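Local atomic coordinates of tyrosine recombinase XerH (Helicobacter pylori, PDB entry 5JJV), a protein that catalyses site-specific cutting and rejoining of DNA as a tyrosine recombinase and takes part in chromosome segregation. Residues 43-48 with 62-67; 131-136 with 156-161; 212-217 with 238-243. All coordinates share one frame; numbering follows the deposited sequence.

Contact 1 of 3, residues 43-48 with 62-67; sequences FECLNE and CKKARN. With nucleotides of chain C.
In the core-binding domain, the antiparallel helices 39-50 and 55-68 are joined by a salt-bridge network in which Lys64 reaches across to both Glu44 and Glu48, one turn apart on the facing helix. With chi1 at 174° and every later torsion extended, Lys64 carries its ammonium group straight across to the facing helix and crosses both glutamate side chains at about a right angle. NZ lies 3.0 Å from Glu44 OE1, which it meets on the anti side, and 2.9 Å from Glu48 OE2, where the hydrogen bond within the salt bridge is weak. Beside these charges the packing is apolar: Cys45 SG rests 3.8 Å from Ala65 CB and also touches CG of Lys64. The CA atoms of Cys45 and Ala65, the nearest pair, are 6.3 Å apart. Helix 55-68 packs on its neighbour by this face and turns another to the DNA. The extended Arg66 grips the major-groove edge of a guanine in bidentate fashion, with Arg66 NH1 3.0 Å from N7 of DG8 of chain C and Arg66 NH2 2.6 Å from its O6. The C7 methyl of DT7 of chain C sits 3.5 Å from Arg66 CZ, over the centre of one guanidinium face. Asn67 ND2 donates to OP2 of that thymidine at 3.2 Å; Lys63 NZ bonds weakly to the phosphates of both nucleotides and forms a salt bridge with Glu59.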
loop_
_atom_site.group_PDB
_atom_site.type_symbol
_atom_site.label_atom_id
_atom_site.label_comp_id
_atom_site.label_asym_id
_atom_site.label_seq_id
_atom_site.Cartn_x
_atom_site.Cartn_y
_atom_site.Cartn_z
ATOM N N PHE B 43 23.539 19.627 -16.488
ATOM C CA PHE B 43 24.951 19.363 -16.230
ATOM C C PHE B 43 25.705 20.650 -15.916
ATOM O O PHE B 43 26.613 20.661 -15.083
ATOM C CB PHE B 43 25.590 18.657 -17.426
ATOM C CG PHE B 43 24.999 17.308 -17.718
ATOM C CD1 PHE B 43 24.346 16.592 -16.727
ATOM C CD2 PHE B 43 25.097 16.754 -18.983
ATOM C CE1 PHE B 43 23.800 15.351 -16.993
ATOM C CE2 PHE B 43 24.554 15.512 -19.255
ATOM C CZ PHE B 43 23.905 14.810 -18.258
ATOM N N GLU B 44 25.326 21.732 -16.588
ATOM C CA GLU B 44 25.908 23.038 -16.311
ATOM C C GLU B 44 25.575 23.471 -14.891
ATOM O O GLU B 44 26.439 23.956 -14.163
ATOM C CB GLU B 44 25.411 24.078 -17.314
ATOM C CG GLU B 44 25.954 23.893 -18.719
ATOM C CD GLU B 44 25.384 24.899 -19.698
ATOM O OE1 GLU B 44 24.565 25.742 -19.277
ATOM O OE2 GLU B 44 25.755 24.843 -20.889
ATOM N N CYS B 45 24.318 23.283 -14.501
ATOM C CA CYS B 45 23.876 23.618 -13.154
ATOM C C CYS B 45 24.606 22.781 -12.108
ATOM O O CYS B 45 24.962 23.284 -11.045
ATOM C CB CYS B 45 22.365 23.426 -13.019
ATOM S SG CYS B 45 21.379 24.611 -13.960
ATOM N N LEU B 46 24.827 21.507 -12.416
ATOM C CA LEU B 46 25.532 20.610 -11.507
ATOM C C LEU B 46 26.954 21.090 -11.236
ATOM O O LEU B 46 27.416 21.079 -10.094
ATOM C CB LEU B 46 25.564 19.189 -12.070
ATOM C CG LEU B 46 24.234 18.440 -12.113
ATOM C CD1 LEU B 46 24.444 16.998 -12.545
ATOM C CD2 LEU B 46 23.547 18.506 -10.760
ATOM N N ASN B 47 27.641 21.511 -12.291
ATOM C CA ASN B 47 29.010 21.995 -12.164
ATOM C C ASN B 47 29.068 23.357 -11.483
ATOM O O ASN B 47 29.961 23.623 -10.679
ATOM C CB ASN B 47 29.679 22.070 -13.538
ATOM C CG ASN B 47 29.691 20.732 -14.252
ATOM O OD1 ASN B 47 29.644 19.677 -13.619
ATOM N ND2 ASN B 47 29.754 20.770 -15.578
ATOM N N GLU B 48 28.105 24.214 -11.808
ATOM C CA GLU B 48 28.068 25.563 -11.258
ATOM C C GLU B 48 27.686 25.566 -9.779
ATOM O O GLU B 48 27.998 26.509 -9.053
ATOM C CB GLU B 48 27.102 26.436 -12.063
ATOM C CG GLU B 48 27.615 26.787 -13.453
ATOM C CD GLU B 48 26.534 27.355 -14.352
ATOM O OE1 GLU B 48 25.412 27.599 -13.859
ATOM O OE2 GLU B 48 26.808 27.554 -15.555
ATOM N N CYS B 62 19.992 27.763 -9.364
ATOM C CA CYS B 62 18.743 27.049 -9.119
ATOM C C CYS B 62 17.599 27.621 -9.953
ATOM O O CYS B 62 16.725 26.881 -10.408
ATOM C CB CYS B 62 18.387 27.084 -7.633
ATOM S SG CYS B 62 19.400 25.988 -6.610
ATOM N N LYS B 63 17.605 28.937 -10.147
ATOM C CA LYS B 63 16.647 29.571 -11.047
ATOM C C LYS B 63 16.882 29.087 -12.472
ATOM O O LYS B 63 15.940 28.770 -13.197
ATOM C CB LYS B 63 16.753 31.097 -10.983
ATOM C CG LYS B 63 16.121 31.722 -9.751
ATOM C CD LYS B 63 16.249 33.235 -9.788
ATOM C CE LYS B 63 15.551 33.884 -8.605
ATOM N NZ LYS B 63 15.656 35.369 -8.655
ATOM N N LYS B 64 18.154 29.033 -12.859
ATOM C CA LYS B 64 18.554 28.529 -14.167
ATOM C C LYS B 64 18.079 27.092 -14.363
ATOM O O LYS B 64 17.656 26.708 -15.452
ATOM C CB LYS B 64 20.075 28.615 -14.323
ATOM C CG LYS B 64 20.626 27.979 -15.588
ATOM C CD LYS B 64 22.145 28.061 -15.621
ATOM C CE LYS B 64 22.718 27.360 -16.842
ATOM N NZ LYS B 64 24.205 27.446 -16.885
ATOM N N ALA B 65 18.144 26.307 -13.293
ATOM C CA ALA B 65 17.713 24.917 -13.334
ATOM C C ALA B 65 16.200 24.817 -13.501
ATOM O O ALA B 65 15.709 24.013 -14.294
ATOM C CB ALA B 65 18.157 24.189 -12.074
ATOM N N ARG B 66 15.467 25.634 -12.750
ATOM C CA ARG B 66 14.009 25.643 -12.823
ATOM C C ARG B 66 13.528 26.084 -14.199
ATOM O O ARG B 66 12.629 25.475 -14.778
ATOM C CB ARG B 66 13.418 26.562 -11.753
ATOM C CG ARG B 66 11.902 26.633 -11.789
ATOM C CD ARG B 66 11.366 27.727 -10.886
ATOM N NE ARG B 66 9.907 27.699 -10.820
ATOM C CZ ARG B 66 9.170 28.567 -10.134
ATOM N NH1 ARG B 66 9.753 29.542 -9.449
ATOM N NH2 ARG B 66 7.848 28.458 -10.135
ATOM N N ASN B 67 14.140 27.143 -14.716
ATOM C CA ASN B 67 13.778 27.681 -16.022
ATOM C C ASN B 67 14.124 26.727 -17.160
ATOM O O ASN B 67 13.617 26.867 -18.273
ATOM C CB ASN B 67 14.467 29.028 -16.246
ATOM C CG ASN B 67 14.079 30.062 -15.206
ATOM O OD1 ASN B 67 13.368 29.760 -14.246
ATOM N ND2 ASN B 67 14.551 31.290 -15.388
ATOM P P DT C 7 14.118 34.535 -12.495
ATOM O OP1 DT C 7 15.110 35.500 -11.970
ATOM O OP2 DT C 7 14.527 33.140 -12.773
ATOM O "O5'" DT C 7 12.871 34.520 -11.499
ATOM C "C5'" DT C 7 12.044 35.671 -11.389
ATOM C "C4'" DT C 7 10.906 35.417 -10.421
ATOM O "O4'" DT C 7 9.752 34.926 -11.139
ATOM C "C3'" DT C 7 11.208 34.380 -9.333
ATOM O "O3'" DT C 7 10.978 34.939 -8.053
ATOM C "C2'" DT C 7 10.235 33.234 -9.630
ATOM C "C1'" DT C 7 9.112 33.963 -10.345
ATOM N N1 DT C 7 8.293 33.085 -11.224
ATOM C C2 DT C 7 6.952 33.349 -11.374
ATOM O O2 DT C 7 6.390 34.280 -10.824
ATOM N N3 DT C 7 6.286 32.484 -12.200
ATOM C C4 DT C 7 6.816 31.398 -12.874
ATOM O O4 DT C 7 6.133 30.677 -13.596
ATOM C C5 DT C 7 8.229 31.175 -12.670
ATOM C C7 DT C 7 8.916 30.028 -13.351
ATOM C C6 DT C 7 8.891 32.018 -11.863
ATOM P P DG C 8 12.016 34.664 -6.860
ATOM O OP1 DG C 8 12.984 35.780 -6.852
ATOM O OP2 DG C 8 12.493 33.269 -6.995
ATOM O "O5'" DG C 8 11.114 34.748 -5.542
ATOM C "C5'" DG C 8 10.492 35.974 -5.188
ATOM C "C4'" DG C 8 9.073 35.739 -4.709
ATOM O "O4'" DG C 8 8.311 35.086 -5.758
ATOM C "C3'" DG C 8 8.944 34.854 -3.465
ATOM O "O3'" DG C 8 8.013 35.434 -2.555
ATOM C "C2'" DG C 8 8.441 33.523 -4.025
ATOM C "C1'" DG C 8 7.629 33.974 -5.227
ATOM N N9 DG C 8 7.525 32.957 -6.270
ATOM C C8 DG C 8 8.525 32.131 -6.719
ATOM N N7 DG C 8 8.142 31.317 -7.663
ATOM C C5 DG C 8 6.801 31.624 -7.853
ATOM C C6 DG C 8 5.857 31.069 -8.749
ATOM O O6 DG C 8 6.026 30.165 -9.579
ATOM N N1 DG C 8 4.606 31.668 -8.616
ATOM C C2 DG C 8 4.308 32.677 -7.730
ATOM N N2 DG C 8 3.045 33.127 -7.748
ATOM N N3 DG C 8 5.184 33.206 -6.885
ATOM C C4 DG C 8 6.405 32.633 -7.002
ATOM P P DA C 6 14.064 32.604 -18.791
ATOM O OP1 DA C 6 15.412 33.129 -19.108
ATOM O OP2 DA C 6 13.845 31.146 -18.665
ATOM O "O5'" DA C 6 13.542 33.288 -17.443
ATOM C "C5'" DA C 6 13.378 34.699 -17.379
ATOM C "C4'" DA C 6 12.658 35.105 -16.107
ATOM O "O4'" DA C 6 11.231 34.956 -16.287
ATOM C "C3'" DA C 6 13.025 34.285 -14.867
ATOM O "O3'" DA C 6 13.509 35.146 -13.849
ATOM C "C2'" DA C 6 11.712 33.601 -14.460
ATOM C "C1'" DA C 6 10.666 34.512 -15.082
ATOM N N9 DA C 6 9.405 33.838 -15.385
ATOM C C8 DA C 6 9.243 32.661 -16.063
ATOM N N7 DA C 6 7.992 32.292 -16.194
ATOM C C5 DA C 6 7.281 33.297 -15.561
ATOM C C6 DA C 6 5.901 33.496 -15.352
ATOM N N6 DA C 6 4.962 32.649 -15.784
ATOM N N1 DA C 6 5.524 34.604 -14.681
ATOM C C2 DA C 6 6.468 35.449 -14.250
ATOM N N3 DA C 6 7.792 35.369 -14.386
ATOM C C4 DA C 6 8.135 34.259 -15.057
#

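Contact 2 of 3, residues 131-136 with 156-161; sequences IALLGL and ITLKNI. With nucleotides of chain D.
The carbonyl O of Leu158, whose side chain packs against Leu133 and Leu134, accepts a hydrogen bond from Arg130 NH2; NE of the same arginine makes a weaker bond to O of Lys159. Arg130 lies on helix 123-143, so these bonds hold the irregular chain 156-161 along the helix that it follows in sequence. No hydrogen bond joins 131-136 to 156-161 directly, and their contact is apolar. Its centre is one methyl group, CD2 of Leu134, which nestles against the backbone between Ile156 and Leu158. It stands 3.4 Å from Ile156 O and 3.5 Å from Leu158 N, both van der Waals contacts, and has the CA of Thr157 next to it at 4.1 Å. The leucine's chi1 of -68° sets CG opposite the carbonyl carbon; CD1 carries on the chain and CD2, the other branch, turns to the loop. Leu158 meets it with its branch point, CG being 3.8 Å from Leu134 CD2, while its CD1 comes within 4.3 Å of Leu133 CD1. Ile156 CG2 is 4.3 Å from the same Leu134 methyl. Further along the loop, Asn160 turns to the DNA, where ND2 touches the sugar carbon C5' of DC3 of chain D at 3.3 Å. This segment belongs to the long connection between helix 123-143 and helix 178-190, which leads to the catalytic domain. Leu133 continues into the helical core against Leu80 and Phe83 of helix 74-93 and Leu114 of helix 107-117, and Ile156 spans Leu110 of helix 107-117 and Phe137 of helix 123-143.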
loop_
_atom_site.group_PDB
_atom_site.type_symbol
_atom_site.label_atom_id
_atom_site.label_comp_id
_atom_site.label_asym_id
_atom_site.label_seq_id
_atom_site.Cartn_x
_atom_site.Cartn_y
_atom_site.Cartn_z
ATOM N N ILE B 131 9.330 21.433 5.210
ATOM C CA ILE B 131 9.804 20.238 4.518
ATOM C C ILE B 131 11.208 20.464 3.957
ATOM O O ILE B 131 12.056 19.570 3.999
ATOM C CB ILE B 131 8.829 19.822 3.384
ATOM C CG1 ILE B 131 7.833 18.773 3.887
ATOM C CG2 ILE B 131 9.578 19.255 2.188
ATOM C CD1 ILE B 131 6.877 19.274 4.947
ATOM N N ALA B 132 11.454 21.672 3.458
ATOM C CA ALA B 132 12.759 22.028 2.916
ATOM C C ALA B 132 13.846 21.957 3.988
ATOM O O ALA B 132 14.905 21.363 3.773
ATOM C CB ALA B 132 12.713 23.419 2.300
ATOM N N LEU B 133 13.574 22.562 5.141
ATOM C CA LEU B 133 14.514 22.556 6.258
ATOM C C LEU B 133 14.799 21.138 6.737
ATOM O O LEU B 133 15.949 20.779 6.995
ATOM C CB LEU B 133 13.977 23.398 7.416
ATOM C CG LEU B 133 13.935 24.913 7.217
ATOM C CD1 LEU B 133 13.157 25.572 8.344
ATOM C CD2 LEU B 133 15.343 25.481 7.139
ATOM N N LEU B 134 13.744 20.337 6.854
ATOM C CA LEU B 134 13.873 18.951 7.293
ATOM C C LEU B 134 14.743 18.145 6.336
ATOM O O LEU B 134 15.513 17.285 6.762
ATOM C CB LEU B 134 12.495 18.298 7.422
ATOM C CG LEU B 134 11.585 18.808 8.543
ATOM C CD1 LEU B 134 10.219 18.146 8.461
ATOM C CD2 LEU B 134 12.217 18.564 9.902
ATOM N N GLY B 135 14.619 18.433 5.045
ATOM C CA GLY B 135 15.395 17.740 4.032
ATOM C C GLY B 135 16.868 18.093 4.093
ATOM O O GLY B 135 17.729 17.228 3.927
ATOM N N LEU B 136 17.155 19.369 4.332
ATOM C CA LEU B 136 18.528 19.853 4.414
ATOM C C LEU B 136 19.308 19.164 5.528
ATOM O O LEU B 136 20.389 18.623 5.298
ATOM C CB LEU B 136 18.548 21.367 4.631
ATOM C CG LEU B 136 19.908 21.983 4.971
ATOM C CD1 LEU B 136 20.885 21.830 3.813
ATOM C CD2 LEU B 136 19.755 23.446 5.363
ATOM N N ILE B 156 16.643 16.426 13.604
ATOM C CA ILE B 156 15.658 17.491 13.736
ATOM C C ILE B 156 14.304 17.078 13.168
ATOM O O ILE B 156 14.188 16.747 11.988
ATOM C CB ILE B 156 16.127 18.779 13.033
ATOM C CG1 ILE B 156 17.353 19.355 13.744
ATOM C CG2 ILE B 156 15.004 19.804 12.994
ATOM C CD1 ILE B 156 17.848 20.658 13.151
ATOM N N THR B 157 13.284 17.098 14.020
ATOM C CA THR B 157 11.927 16.756 13.613
ATOM C C THR B 157 10.950 17.857 14.011
ATOM O O THR B 157 10.371 17.819 15.095
ATOM C CB THR B 157 11.460 15.426 14.237
ATOM O OG1 THR B 157 11.454 15.541 15.666
ATOM C CG2 THR B 157 12.379 14.285 13.826
ATOM N N LEU B 158 10.774 18.835 13.129
ATOM C CA LEU B 158 9.876 19.955 13.390
ATOM C C LEU B 158 8.427 19.494 13.512
ATOM O O LEU B 158 7.985 18.612 12.778
ATOM C CB LEU B 158 9.998 21.004 12.283
ATOM C CG LEU B 158 11.397 21.565 12.027
ATOM C CD1 LEU B 158 11.384 22.515 10.840
ATOM C CD2 LEU B 158 11.929 22.261 13.269
ATOM N N LYS B 159 7.697 20.095 14.446
ATOM C CA LYS B 159 6.290 19.768 14.647
ATOM C C LYS B 159 5.451 20.216 13.454
ATOM O O LYS B 159 5.878 21.061 12.666
ATOM C CB LYS B 159 5.767 20.415 15.932
ATOM N N ASN B 160 4.259 19.642 13.324
ATOM C CA ASN B 160 3.359 19.976 12.225
ATOM C C ASN B 160 2.903 21.432 12.267
ATOM O O ASN B 160 2.830 22.041 13.335
ATOM C CB ASN B 160 2.135 19.055 12.239
ATOM C CG ASN B 160 2.465 17.636 11.820
ATOM O OD1 ASN B 160 3.631 17.285 11.639
ATOM N ND2 ASN B 160 1.437 16.811 11.666
ATOM N N ILE B 161 2.603 21.983 11.095
ATOM C CA ILE B 161 2.090 23.345 10.997
ATOM C C ILE B 161 0.572 23.350 11.151
ATOM O O ILE B 161 -0.149 22.864 10.278
ATOM C CB ILE B 161 2.473 24.002 9.656
ATOM C CG1 ILE B 161 3.982 23.912 9.426
ATOM C CG2 ILE B 161 2.006 25.451 9.619
ATOM C CD1 ILE B 161 4.804 24.602 10.492
ATOM P P DC D 3 -0.809 17.611 7.505
ATOM O OP1 DC D 3 -0.814 18.982 8.062
ATOM O OP2 DC D 3 -1.584 17.310 6.281
ATOM O "O5'" DC D 3 0.705 17.164 7.249
ATOM C "C5'" DC D 3 1.574 16.961 8.354
ATOM C "C4'" DC D 3 2.060 15.523 8.406
ATOM O "O4'" DC D 3 0.945 14.625 8.234
ATOM C "C3'" DC D 3 3.072 15.145 7.321
ATOM O "O3'" DC D 3 4.345 14.928 7.907
ATOM C "C2'" DC D 3 2.512 13.859 6.688
ATOM C "C1'" DC D 3 1.418 13.439 7.661
ATOM N N1 DC D 3 0.278 12.742 7.004
ATOM C C2 DC D 3 0.247 11.344 6.972
ATOM O O2 DC D 3 1.173 10.709 7.493
ATOM N N3 DC D 3 -0.800 10.724 6.372
ATOM C C4 DC D 3 -1.778 11.446 5.823
ATOM N N4 DC D 3 -2.789 10.790 5.242
ATOM C C5 DC D 3 -1.764 12.871 5.845
ATOM C C6 DC D 3 -0.726 13.471 6.438
#

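Contact 3 of 3, residues 212-217 with 238-243; sequences GMRSNE and KGKGDK. With nucleotides of chain D; nucleotides of chain C.
With CG opposite the carbonyl carbon and the chain extended to NE, a quarter turn at chi4 of 89° presents one face of the Arg214 guanidinium to Lys240, whose own chi1 of 175° starts a fully extended side chain that crosses the arginine at about a right angle. Both residues are predicted active-site residues of the tyrosine recombinase catalytic domain, and Lys240 rides on the turn of the beta hairpin formed by strands 232-238 and 244-250. Lys240 CB lies over the centre of the guanidinium, 3.6 Å from Arg214 CZ. At the edge of the group, NH1 of Arg214 forms a salt bridge with Glu217 OE2 at 2.6 Å, nearly in the guanidinium plane and on the syn side of the carboxylate. Glu217 OE1 accepts a hydrogen bond from the backbone N of Arg214, the N-cap residue, from above the carboxylate plane, the side-chain-to-N-cap half of a capping box; it is also paired with Arg245. One glutamate therefore fixes both ends of the arginine, and its OE2 also packs 3.2 Å from CA of Gly239. Held this way, Arg214 offers NE to OP1 of DC13 of chain C at 3.1 Å, in a nearly straight bond (171°), and NH2 makes a weak one to OP2. Arg313 and His336, also predicted active-site residues, lie close by. The helix start binds the other strand, Asn216 N donating to OP1 of DT9 of chain D at 2.6 Å. Lys240 runs into the minor groove, where NZ is hydrogen-bonded to N3 of an adenine base and, weakly, to O2 of DT7 of chain D. A water bridges the two segments, accepting from Arg214 NH1 at 3.1 Å and donating to Lys240 O at 3.0 Å.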
loop_
_atom_site.group_PDB
_atom_site.type_symbol
_atom_site.label_atom_id
_atom_site.label_comp_id
_atom_site.label_asym_id
_atom_site.label_seq_id
_atom_site.Cartn_x
_atom_site.Cartn_y
_atom_site.Cartn_z
ATOM N N GLY B 212 -11.190 17.444 -17.300
ATOM C CA GLY B 212 -10.549 17.720 -16.023
ATOM C C GLY B 212 -9.036 17.661 -16.131
ATOM O O GLY B 212 -8.321 17.540 -15.135
ATOM N N MET B 213 -8.560 17.744 -17.367
ATOM C CA MET B 213 -7.144 17.674 -17.692
ATOM C C MET B 213 -6.351 18.803 -17.035
ATOM O O MET B 213 -6.817 19.942 -16.980
ATOM C CB MET B 213 -6.982 17.727 -19.213
ATOM C CG MET B 213 -5.711 17.125 -19.748
ATOM S SD MET B 213 -5.716 17.102 -21.550
ATOM C CE MET B 213 -7.147 16.079 -21.882
ATOM N N ARG B 214 -5.158 18.489 -16.534
ATOM C CA ARG B 214 -4.265 19.513 -15.996
ATOM C C ARG B 214 -3.797 20.447 -17.108
ATOM O O ARG B 214 -3.923 20.127 -18.291
ATOM C CB ARG B 214 -3.054 18.884 -15.304
ATOM C CG ARG B 214 -3.353 18.162 -13.997
ATOM C CD ARG B 214 -2.053 17.783 -13.298
ATOM N NE ARG B 214 -2.261 17.020 -12.070
ATOM C CZ ARG B 214 -2.339 15.694 -12.022
ATOM N NH1 ARG B 214 -2.237 14.982 -13.136
ATOM N NH2 ARG B 214 -2.521 15.078 -10.860
ATOM N N SER B 215 -3.251 21.597 -16.723
ATOM C CA SER B 215 -2.818 22.607 -17.684
ATOM C C SER B 215 -1.752 22.079 -18.640
ATOM O O SER B 215 -1.930 22.115 -19.857
ATOM C CB SER B 215 -2.290 23.845 -16.954
ATOM O OG SER B 215 -3.318 24.481 -16.216
ATOM N N ASN B 216 -0.648 21.586 -18.086
ATOM C CA ASN B 216 0.460 21.097 -18.899
ATOM C C ASN B 216 0.073 19.852 -19.690
ATOM O O ASN B 216 0.566 19.632 -20.797
ATOM C CB ASN B 216 1.679 20.810 -18.020
ATOM C CG ASN B 216 2.970 20.750 -18.813
ATOM O OD1 ASN B 216 3.678 19.743 -18.796
ATOM N ND2 ASN B 216 3.281 21.833 -19.518
ATOM N N GLU B 217 -0.817 19.043 -19.123
ATOM C CA GLU B 217 -1.317 17.856 -19.808
ATOM C C GLU B 217 -2.049 18.243 -21.090
ATOM O O GLU B 217 -1.970 17.541 -22.097
ATOM C CB GLU B 217 -2.246 17.056 -18.893
ATOM C CG GLU B 217 -1.561 16.450 -17.682
ATOM C CD GLU B 217 -2.544 15.809 -16.724
ATOM O OE1 GLU B 217 -3.764 15.947 -16.946
ATOM O OE2 GLU B 217 -2.098 15.172 -15.746
ATOM N N LYS B 238 -0.007 11.712 -20.608
ATOM C CA LYS B 238 1.185 11.631 -19.774
ATOM C C LYS B 238 1.056 12.675 -18.672
ATOM O O LYS B 238 1.306 13.859 -18.896
ATOM C CB LYS B 238 2.452 11.858 -20.600
ATOM C CG LYS B 238 3.749 11.809 -19.800
ATOM C CD LYS B 238 4.960 11.953 -20.714
ATOM C CE LYS B 238 6.265 11.895 -19.938
ATOM N NZ LYS B 238 6.479 13.101 -19.090
ATOM N N GLY B 239 0.648 12.232 -17.486
ATOM C CA GLY B 239 0.295 13.144 -16.414
ATOM C C GLY B 239 1.425 13.530 -15.480
ATOM O O GLY B 239 2.590 13.216 -15.724
ATOM N N LYS B 240 1.062 14.227 -14.406
ATOM C CA LYS B 240 2.010 14.667 -13.390
ATOM C C LYS B 240 2.740 13.478 -12.772
ATOM O O LYS B 240 2.124 12.463 -12.452
ATOM C CB LYS B 240 1.284 15.471 -12.307
ATOM C CG LYS B 240 2.151 15.877 -11.130
ATOM C CD LYS B 240 1.319 16.555 -10.052
ATOM C CE LYS B 240 2.169 16.927 -8.847
ATOM N NZ LYS B 240 1.339 17.474 -7.740
ATOM N N GLY B 241 4.053 13.604 -12.613
ATOM C CA GLY B 241 4.857 12.512 -12.099
ATOM C C GLY B 241 4.974 11.392 -13.114
ATOM O O GLY B 241 5.246 10.244 -12.757
ATOM N N ASP B 242 4.758 11.737 -14.383
ATOM C CA ASP B 242 4.844 10.791 -15.493
ATOM C C ASP B 242 3.868 9.626 -15.336
ATOM O O ASP B 242 4.134 8.515 -15.798
ATOM C CB ASP B 242 6.277 10.270 -15.634
ATOM C CG ASP B 242 7.273 11.385 -15.881
ATOM O OD1 ASP B 242 7.009 12.234 -16.757
ATOM O OD2 ASP B 242 8.314 11.421 -15.190
ATOM N N LYS B 243 2.740 9.891 -14.685
ATOM C CA LYS B 243 1.685 8.895 -14.525
ATOM C C LYS B 243 0.772 8.905 -15.744
ATOM O O LYS B 243 0.191 9.935 -16.083
ATOM C CB LYS B 243 0.869 9.163 -13.258
ATOM C CG LYS B 243 1.689 9.268 -11.982
ATOM C CD LYS B 243 0.837 9.795 -10.836
ATOM C CE LYS B 243 1.646 9.964 -9.559
ATOM N NZ LYS B 243 2.063 8.656 -8.982
ATOM P P DT D 9 0.804 21.824 -14.596
ATOM O OP1 DT D 9 -0.188 21.299 -15.559
ATOM O OP2 DT D 9 2.095 22.367 -15.069
ATOM O "O5'" DT D 9 0.095 22.942 -13.705
ATOM C "C5'" DT D 9 -1.124 22.643 -13.044
ATOM C "C4'" DT D 9 -1.530 23.781 -12.131
ATOM O "O4'" DT D 9 -0.475 24.023 -11.164
ATOM C "C3'" DT D 9 -1.790 25.112 -12.836
ATOM O "O3'" DT D 9 -3.012 25.670 -12.372
ATOM C "C2'" DT D 9 -0.582 25.971 -12.456
ATOM C "C1'" DT D 9 -0.180 25.398 -11.107
ATOM N N1 DT D 9 1.273 25.548 -10.821
ATOM C C2 DT D 9 1.676 26.289 -9.735
ATOM O O2 DT D 9 0.897 26.840 -8.976
ATOM N N3 DT D 9 3.034 26.364 -9.567
ATOM C C4 DT D 9 4.008 25.785 -10.362
ATOM O O4 DT D 9 5.205 25.908 -10.130
ATOM C C5 DT D 9 3.516 25.022 -11.484
ATOM C C7 DT D 9 4.480 24.349 -12.414
ATOM C C6 DT D 9 2.189 24.943 -11.658
ATOM P P DT D 8 5.767 17.322 -12.967
ATOM O OP1 DT D 8 5.218 16.410 -13.994
ATOM O OP2 DT D 8 7.193 17.710 -13.029
ATOM O "O5'" DT D 8 4.892 18.659 -12.941
ATOM C "C5'" DT D 8 3.518 18.594 -13.258
ATOM C "C4'" DT D 8 2.673 19.365 -12.258
ATOM O "O4'" DT D 8 3.411 19.619 -11.051
ATOM C "C3'" DT D 8 2.248 20.746 -12.703
ATOM O "O3'" DT D 8 1.121 20.650 -13.550
ATOM C "C2'" DT D 8 1.894 21.422 -11.373
ATOM C "C1'" DT D 8 2.722 20.635 -10.342
ATOM N N1 DT D 8 3.705 21.478 -9.592
ATOM C C2 DT D 8 3.236 22.447 -8.729
ATOM O O2 DT D 8 2.053 22.663 -8.541
ATOM N N3 DT D 8 4.211 23.162 -8.088
ATOM C C4 DT D 8 5.577 23.011 -8.214
ATOM O O4 DT D 8 6.374 23.706 -7.591
ATOM C C5 DT D 8 6.003 21.979 -9.130
ATOM C C7 DT D 8 7.464 21.724 -9.347
ATOM C C6 DT D 8 5.057 21.270 -9.769
ATOM P P DC C 13 -3.927 17.903 -8.682
ATOM O OP1 DC C 13 -2.870 18.602 -9.466
ATOM O OP2 DC C 13 -4.398 16.555 -9.108
ATOM P P DT D 7 9.549 14.078 -8.608
ATOM O OP1 DT D 7 9.509 12.902 -9.503
ATOM O OP2 DT D 7 10.776 14.903 -8.522
ATOM O "O5'" DT D 7 8.333 15.036 -8.987
ATOM C "C5'" DT D 7 7.019 14.512 -9.033
ATOM C "C4'" DT D 7 6.031 15.577 -9.456
ATOM O "O4'" DT D 7 5.737 16.445 -8.331
ATOM C "C3'" DT D 7 6.510 16.490 -10.586
ATOM O "O3'" DT D 7 5.468 16.652 -11.538
ATOM C "C2'" DT D 7 6.832 17.803 -9.868
ATOM C "C1'" DT D 7 5.803 17.784 -8.753
ATOM N N1 DT D 7 6.164 18.631 -7.581
ATOM C C2 DT D 7 5.190 19.400 -6.991
ATOM O O2 DT D 7 4.036 19.428 -7.381
ATOM N N3 DT D 7 5.615 20.140 -5.919
ATOM C C4 DT D 7 6.892 20.186 -5.392
ATOM O O4 DT D 7 7.177 20.885 -4.423
ATOM C C5 DT D 7 7.867 19.354 -6.058
ATOM C C7 DT D 7 9.286 19.320 -5.573
ATOM C C6 DT D 7 7.460 18.624 -7.107
HETATM O O HOH W 1 -0.878 12.192 -12.705
#

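How the contacts relate
From the N terminus the three contacts follow in series, none nested in or crossing another. Contact 1 closes a loop of 13 residues between helices 39-50 and 55-68. Contact 2 spans 19 residues, from helix 123-143 back to the loop that leads out of the helical domain. Contact 3 closes 20 residues, including strand 226-229 and most of strand 232-238, and ties a helix start to the hairpin turn of the catalytic domain. Centre to centre, contacts 1 and 2 are about 25 Å apart, and contact 3 lies about 24 Å from contact 1 and about 29 Å from contact 2. No two touch, but each has residues at the bound DNA.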